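Long-range contacts in protein RIF2 (PDB 4BJ1), which takes part in transcriptional silencing and telomere length regulation, interacting with RIF1 and the C terminus of RAP1: residues Ile143-Phe149 with Asn183-Leu189; Leu175-Glu179 with Lys208-Lys212; Asn78-Ile82 with Val133-Asn139; Asn47-Asp53 with Thr211-Glu217. The contacts are given in a common frame with arbitrary orientation. Numbering follows the deposited sequence.

How the contacts relate
Contact 4 opens first along the chain, at strand 48-53, and closes last, on 211-217; the other first segments lie within this long loop. Contact 3 comes next: 78-82, the edge strand at the far side of the sheet, is met by helix 128-137 before contact 1 begins. Contact 1 then pairs strands 145-153 and 184-192, and contact 2 crosses it, because helix 165-180 starts from between those strands and reaches forward to 208-212. Contacts 2 and 4 end together, sharing Thr-211 and Lys-212. Contacts 1, 3 and 4 reach one parallel sheet, whose strand order 2-3-4-1-5 matches the AAA+ core, while contacts 2 and 3 involve helices covering one face.

Contact 1 (Ile143-Phe149 with Asn183-Leu189); sequences IDHIVYF and NIAFKVL
Two neighbouring strands of the AAA+-type sheet run in parallel here, joined through helix 165-180 as a beta-alpha-beta crossover. Strands 145-149 and 184-189 are extended; the axes of these short segments come to 4.7 Å, their N-to-C directions 19° apart, with His-145 opposite Ile-184 and Phe-149 opposite Val-188. Hydrogen bonds alternate along the ladder: His-145 N to Asn-183 O (2.8 Å), Ala-185 N to His-145 O (3.1 Å), Val-147 N to Ala-185 O (2.9 Å), Lys-187 N to Val-147 O (3.0 Å), Phe-149 N to Lys-187 O (3.0 Å) and Leu-189 N to Phe-149 O (2.9 Å). At the entrance Asn-183 has a positive phi (85°); its m rotamer sets ND2 2.8 Å from Asp-144 OD1, also m.

On one face, Val-147 (t) places CG2 3.8 Å from Ile-184 CG2. Phe-149 (m) rests CE2 3.8 Å from Phe-186 CB, whereas the p rotamer of Phe-186 swings its ring away from this strand. On the other face Ile-146 (m, t) has CG2 3.8 Å from Lys-187 CG; the m, m, t, t chain of Lys-187 ends with NZ bonded to Asn-41 O and Lys-46 O. Tyr-148, chi1 between wells at 148°, brings CE1 3.6 Å from CD2 of Leu-189 (m, p).

Strands 78-83 and 48-53 flank the pair, and helices 128-137 and 165-180 cover the His-145, Val-147, Phe-149 face.

Contact 2 (Leu175-Glu179 with Lys208-Lys212); sequences LSVLE and KLNTK
In the ASCE-type fold, a helix that follows strand 145-153 holds the loop leading into the last strand of the sheet through one carboxylate. Segment 175-179 is regular helix, with Glu-179 N bonded to Leu-175 O at 3.1 Å. Across from it, Leu-209 leaves helical geometry after helix 199-208 (phi/psi -114/161°), and 210-212 continues as irregular loop. The nearest CA pairs are Ser-176 with Leu-209 (6.2 Å) and Glu-179 with Thr-211 (7.8 Å).

Glu-179, its chi1 between wells at -127° and chi2 t, extends to three loop donors. Asn-210 N gives its better bond to Glu-179 OE1 (3.3 Å, 157°) and a weak one to OE2, also at 3.3 Å. Thr-211 N reaches Glu-179 OE2 at 3.0 Å, again weakly because the angle is bent to 127°. Glu-179 thus accepts from the backbone NH groups of Asn-210 and Thr-211 in the loop before strand 213-217. Ser-176 OG, by contrast, bonds Asn-173 O within its own helix.

Beside these bonds, Leu-175 (m, t) sets CD1 3.8 Å from Leu-209 CD1, and Ser-176 CB lies 3.7 Å from Leu-209 CD2. Thr-211 (m) adds the side-chain donor, OG1 standing 3.1 Å from Glu-179 OE2.

Contact 3 (Asn78-Ile82 with Val133-Asn139); sequences NVVII and VMRKINN
Strand 78-82, an outermost strand of the parallel AAA+-type sheet within this chain, is extended, and helix 133-137 lies over it with N-to-C directions at 151°, nearly antiparallel, and axes 9.1 Å apart at closest. The nearest CA pairs are Ile-82 with Val-133 (7.5 Å), Val-80 with Lys-136 (6.8 Å) and Asn-78 with Asn-139 (8.4 Å). This is alpha/beta layering: alternate strand residues 78, 80 and 82 point their CB atoms at the helix.

Ile-82 CD1 packs on Val-133 CG2 at 3.8 Å, and Val-80 CG1 on Lys-136 CB at 3.7 Å. Lys-136 (m, t, t, t) then runs past Ile-82, its CD 3.9 Å from Ile-82 CG1. The CA-to-CB bond of Ile-81 points away from the helix, and its side chain packs on Ser-240 of the second subunit. Beyond the helix, Asn-139 (p) donates from ND2 to Lys-136 O (2.7 Å) and weakly to Asn-78 OD1 (2.9 Å). At the other end, Lys-136 NZ bonds Ile-81 O at 2.8 Å.

Contact 4 (Asn47-Asp53 with Thr211-Glu217); sequences NCIVFFD and TKYTVFE
The apolar centre of this parallel pair, strands 1 and 5 of the AAA+-type sheet, is an offset edge-to-face stack: the Phe-51 ring (m) turns its edge to the face of Tyr-213 (p), centroids 5.2 Å apart and planes at 74°. Beside it Ile-49 CB meets Tyr-213 CB at 3.7 Å, and Phe-51 CB meets Val-215 CG2, also at 3.7 Å. On the opposite face Phe-52 CD1 lies 3.9 Å from Phe-216 CB and Val-50 CG2 3.7 Å from Thr-214 CG2, near Phe-37 of helix 32-42.

The axes of the short strands 48-53 and 213-217 come to 4.7 Å, N-to-C directions 23° apart, with Val-50 opposite Thr-214 and Phe-52 opposite Phe-216. The backbone bonds are Thr-214 N to Ile-49 O (2.9 Å), Phe-51 N to Thr-214 O (3.1 Å), Phe-216 N to Phe-51 O (2.7 Å) and Asp-53 N to Phe-216 O (3.0 Å).

At the N-terminal end Thr-211 CG2 sits 3.6 Å from Cys-48 CA, its OG1 serving Glu-179. At the C-terminal end Asp-53 OD1 lies 3.4 Å from Val-215 CG1.

Contact 1 (Ile143-Phe149 with Asn183-Leu189)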
# COMPACT_ATOMS: atom_id res chain seq x y z
N ILE A 143 -13.88 -28.89 0.56
CA ILE A 143 -14.11 -30.00 -0.37
C ILE A 143 -13.49 -29.65 -1.72
O ILE A 143 -12.84 -30.50 -2.34
CB ILE A 143 -15.61 -30.37 -0.46
CG1 ILE A 143 -16.06 -31.20 0.74
CG2 ILE A 143 -15.93 -31.10 -1.77
CD1 ILE A 143 -17.51 -31.19 0.94
N ASP A 144 -13.69 -28.39 -2.15
CA ASP A 144 -13.17 -27.88 -3.41
C ASP A 144 -11.80 -27.22 -3.21
O ASP A 144 -11.58 -26.56 -2.20
CB ASP A 144 -14.16 -26.89 -4.03
CG ASP A 144 -15.53 -27.47 -4.34
OD1 ASP A 144 -15.60 -28.43 -5.14
OD2 ASP A 144 -16.53 -26.94 -3.81
N HIS A 145 -10.88 -27.38 -4.17
CA HIS A 145 -9.54 -26.80 -4.12
C HIS A 145 -9.21 -26.21 -5.46
O HIS A 145 -9.76 -26.65 -6.46
CB HIS A 145 -8.48 -27.86 -3.78
CG HIS A 145 -8.79 -28.67 -2.56
ND1 HIS A 145 -8.35 -28.27 -1.31
CD2 HIS A 145 -9.53 -29.80 -2.44
CE1 HIS A 145 -8.81 -29.19 -0.47
NE2 HIS A 145 -9.53 -30.13 -1.11
N ILE A 146 -8.30 -25.23 -5.48
CA ILE A 146 -7.80 -24.59 -6.69
C ILE A 146 -6.29 -24.60 -6.58
O ILE A 146 -5.72 -24.10 -5.60
CB ILE A 146 -8.36 -23.16 -6.93
CG1 ILE A 146 -9.83 -23.21 -7.39
CG2 ILE A 146 -7.50 -22.40 -7.95
CD1 ILE A 146 -10.58 -21.82 -7.38
N VAL A 147 -5.65 -25.20 -7.58
CA VAL A 147 -4.21 -25.28 -7.67
C VAL A 147 -3.82 -24.22 -8.68
O VAL A 147 -4.32 -24.25 -9.80
CB VAL A 147 -3.76 -26.65 -8.17
CG1 VAL A 147 -2.37 -26.95 -7.67
CG2 VAL A 147 -4.72 -27.73 -7.74
N TYR A 148 -2.96 -23.28 -8.28
CA TYR A 148 -2.49 -22.25 -9.18
C TYR A 148 -1.05 -22.55 -9.45
O TYR A 148 -0.22 -22.45 -8.54
CB TYR A 148 -2.73 -20.82 -8.63
CG TYR A 148 -1.70 -19.78 -9.02
CD1 TYR A 148 -1.42 -19.50 -10.36
CD2 TYR A 148 -1.02 -19.04 -8.05
CE1 TYR A 148 -0.45 -18.55 -10.72
CE2 TYR A 148 -0.08 -18.07 -8.40
CZ TYR A 148 0.21 -17.83 -9.73
OH TYR A 148 1.13 -16.86 -10.05
N PHE A 149 -0.77 -22.98 -10.68
CA PHE A 149 0.56 -23.31 -11.19
C PHE A 149 1.08 -22.07 -11.87
O PHE A 149 0.39 -21.49 -12.71
CB PHE A 149 0.50 -24.46 -12.20
CG PHE A 149 -0.04 -25.78 -11.67
CD1 PHE A 149 0.82 -26.72 -11.11
CD2 PHE A 149 -1.39 -26.10 -11.80
CE1 PHE A 149 0.32 -27.95 -10.66
CE2 PHE A 149 -1.88 -27.31 -11.32
CZ PHE A 149 -1.02 -28.24 -10.78
N ASN A 183 -14.13 -31.11 -8.02
CA ASN A 183 -13.69 -30.64 -6.70
C ASN A 183 -12.27 -30.11 -6.72
O ASN A 183 -11.87 -29.49 -5.75
CB ASN A 183 -13.90 -31.67 -5.58
CG ASN A 183 -15.33 -32.14 -5.47
OD1 ASN A 183 -15.64 -33.35 -5.65
ND2 ASN A 183 -16.25 -31.20 -5.21
N ILE A 184 -11.53 -30.30 -7.81
CA ILE A 184 -10.17 -29.74 -8.01
C ILE A 184 -10.13 -29.04 -9.38
O ILE A 184 -10.46 -29.66 -10.41
CB ILE A 184 -9.00 -30.76 -7.87
CG1 ILE A 184 -9.00 -31.46 -6.52
CG2 ILE A 184 -7.67 -30.06 -8.07
CD1 ILE A 184 -8.49 -32.83 -6.62
N ALA A 185 -9.73 -27.75 -9.37
CA ALA A 185 -9.59 -26.89 -10.56
C ALA A 185 -8.17 -26.38 -10.64
O ALA A 185 -7.54 -26.19 -9.61
CB ALA A 185 -10.56 -25.72 -10.49
N PHE A 186 -7.66 -26.15 -11.85
CA PHE A 186 -6.31 -25.65 -12.01
C PHE A 186 -6.29 -24.39 -12.81
O PHE A 186 -7.08 -24.23 -13.74
CB PHE A 186 -5.37 -26.70 -12.62
CG PHE A 186 -5.67 -27.19 -14.02
CD1 PHE A 186 -5.29 -26.45 -15.13
CD2 PHE A 186 -6.23 -28.45 -14.22
CE1 PHE A 186 -5.54 -26.92 -16.43
CE2 PHE A 186 -6.47 -28.93 -15.52
CZ PHE A 186 -6.12 -28.17 -16.61
N LYS A 187 -5.38 -23.50 -12.46
CA LYS A 187 -5.16 -22.22 -13.13
C LYS A 187 -3.69 -22.18 -13.45
O LYS A 187 -2.87 -21.97 -12.55
CB LYS A 187 -5.60 -21.01 -12.25
CG LYS A 187 -6.95 -21.16 -11.52
CD LYS A 187 -8.20 -21.16 -12.42
CE LYS A 187 -9.44 -21.27 -11.57
NZ LYS A 187 -10.67 -20.81 -12.26
N VAL A 188 -3.34 -22.47 -14.71
CA VAL A 188 -1.95 -22.44 -15.17
C VAL A 188 -1.72 -21.02 -15.70
O VAL A 188 -2.47 -20.57 -16.57
CB VAL A 188 -1.64 -23.53 -16.23
CG1 VAL A 188 -0.17 -23.52 -16.62
CG2 VAL A 188 -2.02 -24.89 -15.70
N LEU A 189 -0.75 -20.30 -15.12
CA LEU A 189 -0.46 -18.93 -15.51
C LEU A 189 0.97 -18.85 -15.99
O LEU A 189 1.91 -19.08 -15.22
CB LEU A 189 -0.75 -17.92 -14.35
CG LEU A 189 -2.21 -17.41 -14.16
CD1 LEU A 189 -3.19 -18.53 -13.83
CD2 LEU A 189 -2.30 -16.44 -13.01

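Contact 2 (Leu175-Glu179 with Lys208-Lys212)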
# COMPACT_ATOMS: atom_id res chain seq x y z
N LEU A 175 -1.93 -32.27 -14.93
CA LEU A 175 -3.04 -31.43 -15.37
C LEU A 175 -4.22 -32.24 -15.90
O LEU A 175 -5.35 -31.94 -15.52
CB LEU A 175 -2.60 -30.34 -16.36
CG LEU A 175 -1.66 -29.25 -15.85
CD1 LEU A 175 -1.33 -28.32 -16.95
CD2 LEU A 175 -2.25 -28.48 -14.71
N SER A 176 -3.97 -33.30 -16.71
CA SER A 176 -5.06 -34.13 -17.23
C SER A 176 -5.78 -34.91 -16.11
O SER A 176 -6.98 -35.14 -16.22
CB SER A 176 -4.61 -35.03 -18.38
OG SER A 176 -3.86 -36.15 -17.97
N VAL A 177 -5.08 -35.26 -15.02
CA VAL A 177 -5.71 -35.95 -13.88
C VAL A 177 -6.60 -35.00 -13.07
O VAL A 177 -7.64 -35.43 -12.58
CB VAL A 177 -4.67 -36.69 -13.02
CG1 VAL A 177 -5.26 -37.13 -11.68
CG2 VAL A 177 -4.11 -37.89 -13.78
N LEU A 178 -6.21 -33.71 -12.95
CA LEU A 178 -7.00 -32.71 -12.22
C LEU A 178 -8.26 -32.31 -13.01
O LEU A 178 -9.27 -31.87 -12.44
CB LEU A 178 -6.16 -31.48 -11.85
CG LEU A 178 -4.87 -31.69 -11.02
CD1 LEU A 178 -4.22 -30.34 -10.71
CD2 LEU A 178 -5.15 -32.43 -9.72
N GLU A 179 -8.18 -32.49 -14.35
CA GLU A 179 -9.25 -32.24 -15.30
C GLU A 179 -10.36 -33.25 -15.03
O GLU A 179 -11.53 -32.88 -14.97
CB GLU A 179 -8.71 -32.39 -16.74
CG GLU A 179 -8.97 -31.20 -17.65
CD GLU A 179 -8.20 -31.20 -18.96
OE1 GLU A 179 -8.12 -32.27 -19.61
OE2 GLU A 179 -7.70 -30.12 -19.34
N LYS A 208 -2.38 -32.05 -25.84
CA LYS A 208 -2.59 -33.08 -24.82
C LYS A 208 -3.76 -32.83 -23.81
O LYS A 208 -4.17 -33.77 -23.13
CB LYS A 208 -1.28 -33.33 -24.05
CG LYS A 208 -0.22 -34.18 -24.78
CD LYS A 208 1.07 -34.39 -23.95
CE LYS A 208 0.93 -35.32 -22.75
NZ LYS A 208 0.72 -36.74 -23.14
N LEU A 209 -4.28 -31.58 -23.71
CA LEU A 209 -5.35 -31.26 -22.76
C LEU A 209 -6.69 -30.87 -23.39
O LEU A 209 -6.74 -30.49 -24.58
CB LEU A 209 -4.93 -30.17 -21.76
CG LEU A 209 -3.81 -30.48 -20.78
CD1 LEU A 209 -3.52 -29.27 -19.91
CD2 LEU A 209 -4.14 -31.65 -19.88
N ASN A 210 -7.76 -30.95 -22.58
CA ASN A 210 -9.13 -30.63 -22.98
C ASN A 210 -9.52 -29.21 -22.58
O ASN A 210 -10.52 -28.69 -23.07
CB ASN A 210 -10.11 -31.69 -22.47
CG ASN A 210 -10.05 -32.98 -23.27
OD1 ASN A 210 -9.82 -34.07 -22.73
ND2 ASN A 210 -10.21 -32.90 -24.60
N THR A 211 -8.70 -28.58 -21.74
CA THR A 211 -8.91 -27.20 -21.30
C THR A 211 -8.32 -26.29 -22.36
O THR A 211 -7.14 -26.42 -22.71
CB THR A 211 -8.34 -27.01 -19.90
OG1 THR A 211 -9.29 -27.52 -18.96
CG2 THR A 211 -8.00 -25.57 -19.58
N LYS A 212 -9.16 -25.40 -22.92
CA LYS A 212 -8.74 -24.43 -23.94
C LYS A 212 -8.02 -23.29 -23.26
O LYS A 212 -8.47 -22.83 -22.21
CB LYS A 212 -9.94 -23.91 -24.76
CG LYS A 212 -10.20 -24.67 -26.06
CD LYS A 212 -11.25 -25.79 -25.93
CE LYS A 212 -12.68 -25.33 -26.14
NZ LYS A 212 -13.23 -24.61 -24.96

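Contact 3 (Asn78-Ile82 with Val133-Asn139)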
# COMPACT_ATOMS: atom_id res chain seq x y z
N ASN A 78 -10.42 -23.19 -0.96
CA ASN A 78 -8.97 -23.36 -0.77
C ASN A 78 -8.16 -23.17 -2.07
O ASN A 78 -8.50 -23.72 -3.11
CB ASN A 78 -8.66 -24.68 -0.11
CG ASN A 78 -7.20 -24.88 0.17
OD1 ASN A 78 -6.47 -25.44 -0.65
ND2 ASN A 78 -6.78 -24.48 1.36
N VAL A 79 -7.11 -22.33 -1.99
CA VAL A 79 -6.20 -21.99 -3.09
C VAL A 79 -4.81 -22.44 -2.66
O VAL A 79 -4.42 -22.19 -1.52
CB VAL A 79 -6.25 -20.49 -3.47
CG1 VAL A 79 -5.34 -20.21 -4.66
CG2 VAL A 79 -7.67 -20.03 -3.78
N VAL A 80 -4.12 -23.19 -3.53
CA VAL A 80 -2.77 -23.75 -3.38
C VAL A 80 -1.93 -23.16 -4.50
O VAL A 80 -2.46 -22.88 -5.58
CB VAL A 80 -2.80 -25.31 -3.39
CG1 VAL A 80 -1.50 -25.92 -3.90
CG2 VAL A 80 -3.13 -25.86 -2.01
N ILE A 81 -0.64 -22.91 -4.23
CA ILE A 81 0.27 -22.33 -5.20
C ILE A 81 1.41 -23.29 -5.47
O ILE A 81 2.04 -23.79 -4.53
CB ILE A 81 0.83 -20.96 -4.73
CG1 ILE A 81 -0.27 -20.06 -4.02
CG2 ILE A 81 1.57 -20.23 -5.87
CD1 ILE A 81 -1.57 -19.58 -4.82
N ILE A 82 1.68 -23.53 -6.76
CA ILE A 82 2.80 -24.34 -7.20
C ILE A 82 3.58 -23.54 -8.23
O ILE A 82 3.00 -23.06 -9.20
CB ILE A 82 2.40 -25.78 -7.64
CG1 ILE A 82 2.13 -26.65 -6.39
CG2 ILE A 82 3.51 -26.43 -8.47
CD1 ILE A 82 0.96 -27.48 -6.44
N VAL A 133 1.87 -32.11 -5.65
CA VAL A 133 0.60 -31.41 -5.89
C VAL A 133 -0.47 -31.93 -4.93
O VAL A 133 -1.11 -31.13 -4.26
CB VAL A 133 0.11 -31.46 -7.37
CG1 VAL A 133 -1.27 -30.82 -7.53
CG2 VAL A 133 1.12 -30.80 -8.32
N MET A 134 -0.60 -33.26 -4.84
CA MET A 134 -1.58 -33.94 -3.99
C MET A 134 -1.36 -33.69 -2.52
O MET A 134 -2.33 -33.52 -1.79
CB MET A 134 -1.67 -35.45 -4.29
CG MET A 134 -2.15 -35.78 -5.71
SD MET A 134 -3.81 -35.16 -6.08
CE MET A 134 -3.66 -34.94 -7.76
N ARG A 135 -0.09 -33.66 -2.07
CA ARG A 135 0.26 -33.41 -0.67
C ARG A 135 -0.30 -32.06 -0.22
O ARG A 135 -0.91 -31.96 0.86
CB ARG A 135 1.78 -33.44 -0.47
N LYS A 136 -0.13 -31.03 -1.09
CA LYS A 136 -0.60 -29.66 -0.89
C LYS A 136 -2.11 -29.64 -0.86
O LYS A 136 -2.67 -29.19 0.14
CB LYS A 136 -0.05 -28.74 -2.00
CG LYS A 136 1.43 -28.41 -1.83
CD LYS A 136 1.80 -27.15 -2.56
CE LYS A 136 3.05 -26.55 -1.99
NZ LYS A 136 3.49 -25.37 -2.78
N ILE A 137 -2.76 -30.22 -1.90
CA ILE A 137 -4.22 -30.33 -2.08
C ILE A 137 -4.88 -31.13 -0.98
O ILE A 137 -6.06 -30.93 -0.73
CB ILE A 137 -4.55 -30.90 -3.49
CG1 ILE A 137 -4.42 -29.84 -4.59
CG2 ILE A 137 -5.92 -31.55 -3.56
CD1 ILE A 137 -4.60 -30.48 -6.00
N ASN A 138 -4.14 -31.99 -0.28
CA ASN A 138 -4.74 -32.79 0.79
C ASN A 138 -5.07 -32.00 2.08
O ASN A 138 -5.41 -32.61 3.10
CB ASN A 138 -3.92 -34.02 1.11
CG ASN A 138 -4.79 -35.25 1.13
OD1 ASN A 138 -5.00 -35.89 0.10
ND2 ASN A 138 -5.39 -35.54 2.28
N ASN A 139 -5.02 -30.66 2.03
CA ASN A 139 -5.38 -29.80 3.16
C ASN A 139 -6.88 -30.00 3.44
O ASN A 139 -7.71 -29.76 2.56
CB ASN A 139 -5.04 -28.33 2.87
CG ASN A 139 -5.65 -27.77 1.60
OD1 ASN A 139 -6.85 -27.47 1.53
ND2 ASN A 139 -4.86 -27.60 0.55

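Contact 4 (Asn47-Asp53 with Thr211-Glu217)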
# COMPACT_ATOMS: atom_id res chain seq x y z
N ASN A 47 -11.17 -24.91 -14.98
CA ASN A 47 -9.73 -25.02 -15.22
C ASN A 47 -9.38 -24.17 -16.43
O ASN A 47 -10.02 -24.32 -17.47
CB ASN A 47 -9.28 -26.46 -15.57
CG ASN A 47 -9.87 -27.60 -14.80
OD1 ASN A 47 -9.41 -27.94 -13.71
ND2 ASN A 47 -10.77 -28.33 -15.44
N CYS A 48 -8.37 -23.31 -16.33
CA CYS A 48 -7.90 -22.59 -17.52
C CYS A 48 -6.42 -22.28 -17.47
O CYS A 48 -5.81 -22.20 -16.40
CB CYS A 48 -8.73 -21.35 -17.89
SG CYS A 48 -8.63 -20.89 -19.65
N ILE A 49 -5.85 -22.20 -18.66
CA ILE A 49 -4.47 -21.89 -18.91
C ILE A 49 -4.46 -20.48 -19.48
O ILE A 49 -5.16 -20.21 -20.46
CB ILE A 49 -3.89 -22.95 -19.88
CG1 ILE A 49 -3.97 -24.35 -19.23
CG2 ILE A 49 -2.45 -22.59 -20.28
CD1 ILE A 49 -4.19 -25.43 -20.17
N VAL A 50 -3.71 -19.57 -18.82
CA VAL A 50 -3.59 -18.16 -19.23
C VAL A 50 -2.15 -17.84 -19.60
O VAL A 50 -1.24 -18.12 -18.83
CB VAL A 50 -4.11 -17.17 -18.16
CG1 VAL A 50 -3.95 -15.72 -18.62
CG2 VAL A 50 -5.57 -17.44 -17.79
N PHE A 51 -1.96 -17.23 -20.78
CA PHE A 51 -0.66 -16.75 -21.24
C PHE A 51 -0.66 -15.23 -21.16
O PHE A 51 -1.62 -14.58 -21.56
CB PHE A 51 -0.38 -17.18 -22.69
CG PHE A 51 -0.04 -18.63 -22.90
CD1 PHE A 51 1.29 -19.06 -22.84
CD2 PHE A 51 -1.02 -19.56 -23.20
CE1 PHE A 51 1.61 -20.40 -23.04
CE2 PHE A 51 -0.70 -20.91 -23.40
CZ PHE A 51 0.62 -21.32 -23.32
N PHE A 52 0.43 -14.67 -20.64
CA PHE A 52 0.61 -13.22 -20.53
C PHE A 52 1.76 -12.87 -21.47
O PHE A 52 2.93 -13.07 -21.13
CB PHE A 52 0.87 -12.80 -19.08
CG PHE A 52 -0.28 -13.00 -18.12
CD1 PHE A 52 -1.42 -12.20 -18.19
CD2 PHE A 52 -0.19 -13.92 -17.08
CE1 PHE A 52 -2.46 -12.35 -17.27
CE2 PHE A 52 -1.23 -14.07 -16.16
CZ PHE A 52 -2.36 -13.29 -16.27
N ASP A 53 1.41 -12.48 -22.72
CA ASP A 53 2.40 -12.14 -23.74
C ASP A 53 2.73 -10.66 -23.69
O ASP A 53 1.92 -9.86 -23.21
CB ASP A 53 1.95 -12.55 -25.17
CG ASP A 53 1.92 -14.04 -25.44
OD1 ASP A 53 1.04 -14.73 -24.89
OD2 ASP A 53 2.75 -14.52 -26.25
N THR A 211 -8.70 -28.58 -21.74
CA THR A 211 -8.91 -27.20 -21.30
C THR A 211 -8.32 -26.29 -22.36
O THR A 211 -7.14 -26.42 -22.71
CB THR A 211 -8.34 -27.01 -19.90
OG1 THR A 211 -9.29 -27.52 -18.96
CG2 THR A 211 -8.00 -25.57 -19.58
N LYS A 212 -9.16 -25.40 -22.92
CA LYS A 212 -8.74 -24.43 -23.94
C LYS A 212 -8.02 -23.29 -23.26
O LYS A 212 -8.47 -22.83 -22.21
CB LYS A 212 -9.94 -23.91 -24.76
CG LYS A 212 -10.20 -24.67 -26.06
CD LYS A 212 -11.25 -25.79 -25.93
CE LYS A 212 -12.68 -25.33 -26.14
NZ LYS A 212 -13.23 -24.61 -24.96
N TYR A 213 -6.89 -22.86 -23.83
CA TYR A 213 -6.09 -21.78 -23.27
C TYR A 213 -6.48 -20.41 -23.79
O TYR A 213 -6.85 -20.27 -24.96
CB TYR A 213 -4.57 -22.05 -23.44
CG TYR A 213 -4.05 -21.93 -24.86
CD1 TYR A 213 -4.00 -23.04 -25.70
CD2 TYR A 213 -3.54 -20.72 -25.34
CE1 TYR A 213 -3.49 -22.94 -27.00
CE2 TYR A 213 -3.03 -20.61 -26.63
CZ TYR A 213 -3.01 -21.72 -27.46
OH TYR A 213 -2.51 -21.60 -28.73
N THR A 214 -6.38 -19.41 -22.92
CA THR A 214 -6.64 -18.01 -23.25
C THR A 214 -5.29 -17.25 -23.24
O THR A 214 -4.31 -17.74 -22.67
CB THR A 214 -7.78 -17.41 -22.38
OG1 THR A 214 -7.92 -16.01 -22.63
CG2 THR A 214 -7.60 -17.64 -20.89
N VAL A 215 -5.23 -16.10 -23.94
CA VAL A 215 -4.04 -15.24 -24.06
C VAL A 215 -4.38 -13.78 -23.72
O VAL A 215 -5.41 -13.25 -24.15
CB VAL A 215 -3.32 -15.40 -25.44
CG1 VAL A 215 -2.25 -14.33 -25.67
CG2 VAL A 215 -2.71 -16.79 -25.60
N PHE A 216 -3.51 -13.14 -22.93
CA PHE A 216 -3.61 -11.73 -22.59
C PHE A 216 -2.41 -10.95 -23.10
O PHE A 216 -1.28 -11.15 -22.63
CB PHE A 216 -3.89 -11.48 -21.10
CG PHE A 216 -4.42 -10.08 -20.90
CD1 PHE A 216 -5.77 -9.80 -21.07
CD2 PHE A 216 -3.55 -9.03 -20.61
CE1 PHE A 216 -6.25 -8.50 -20.94
CE2 PHE A 216 -4.04 -7.72 -20.46
CZ PHE A 216 -5.38 -7.47 -20.64
N GLU A 217 -2.67 -10.08 -24.09
CA GLU A 217 -1.67 -9.25 -24.76
C GLU A 217 -1.46 -7.95 -23.98
O GLU A 217 -2.32 -7.07 -23.96
CB GLU A 217 -2.08 -8.98 -26.22
CG GLU A 217 -0.93 -8.58 -27.14
CD GLU A 217 0.06 -9.67 -27.52
OE1 GLU A 217 -0.38 -10.79 -27.88
OE2 GLU A 217 1.28 -9.39 -27.48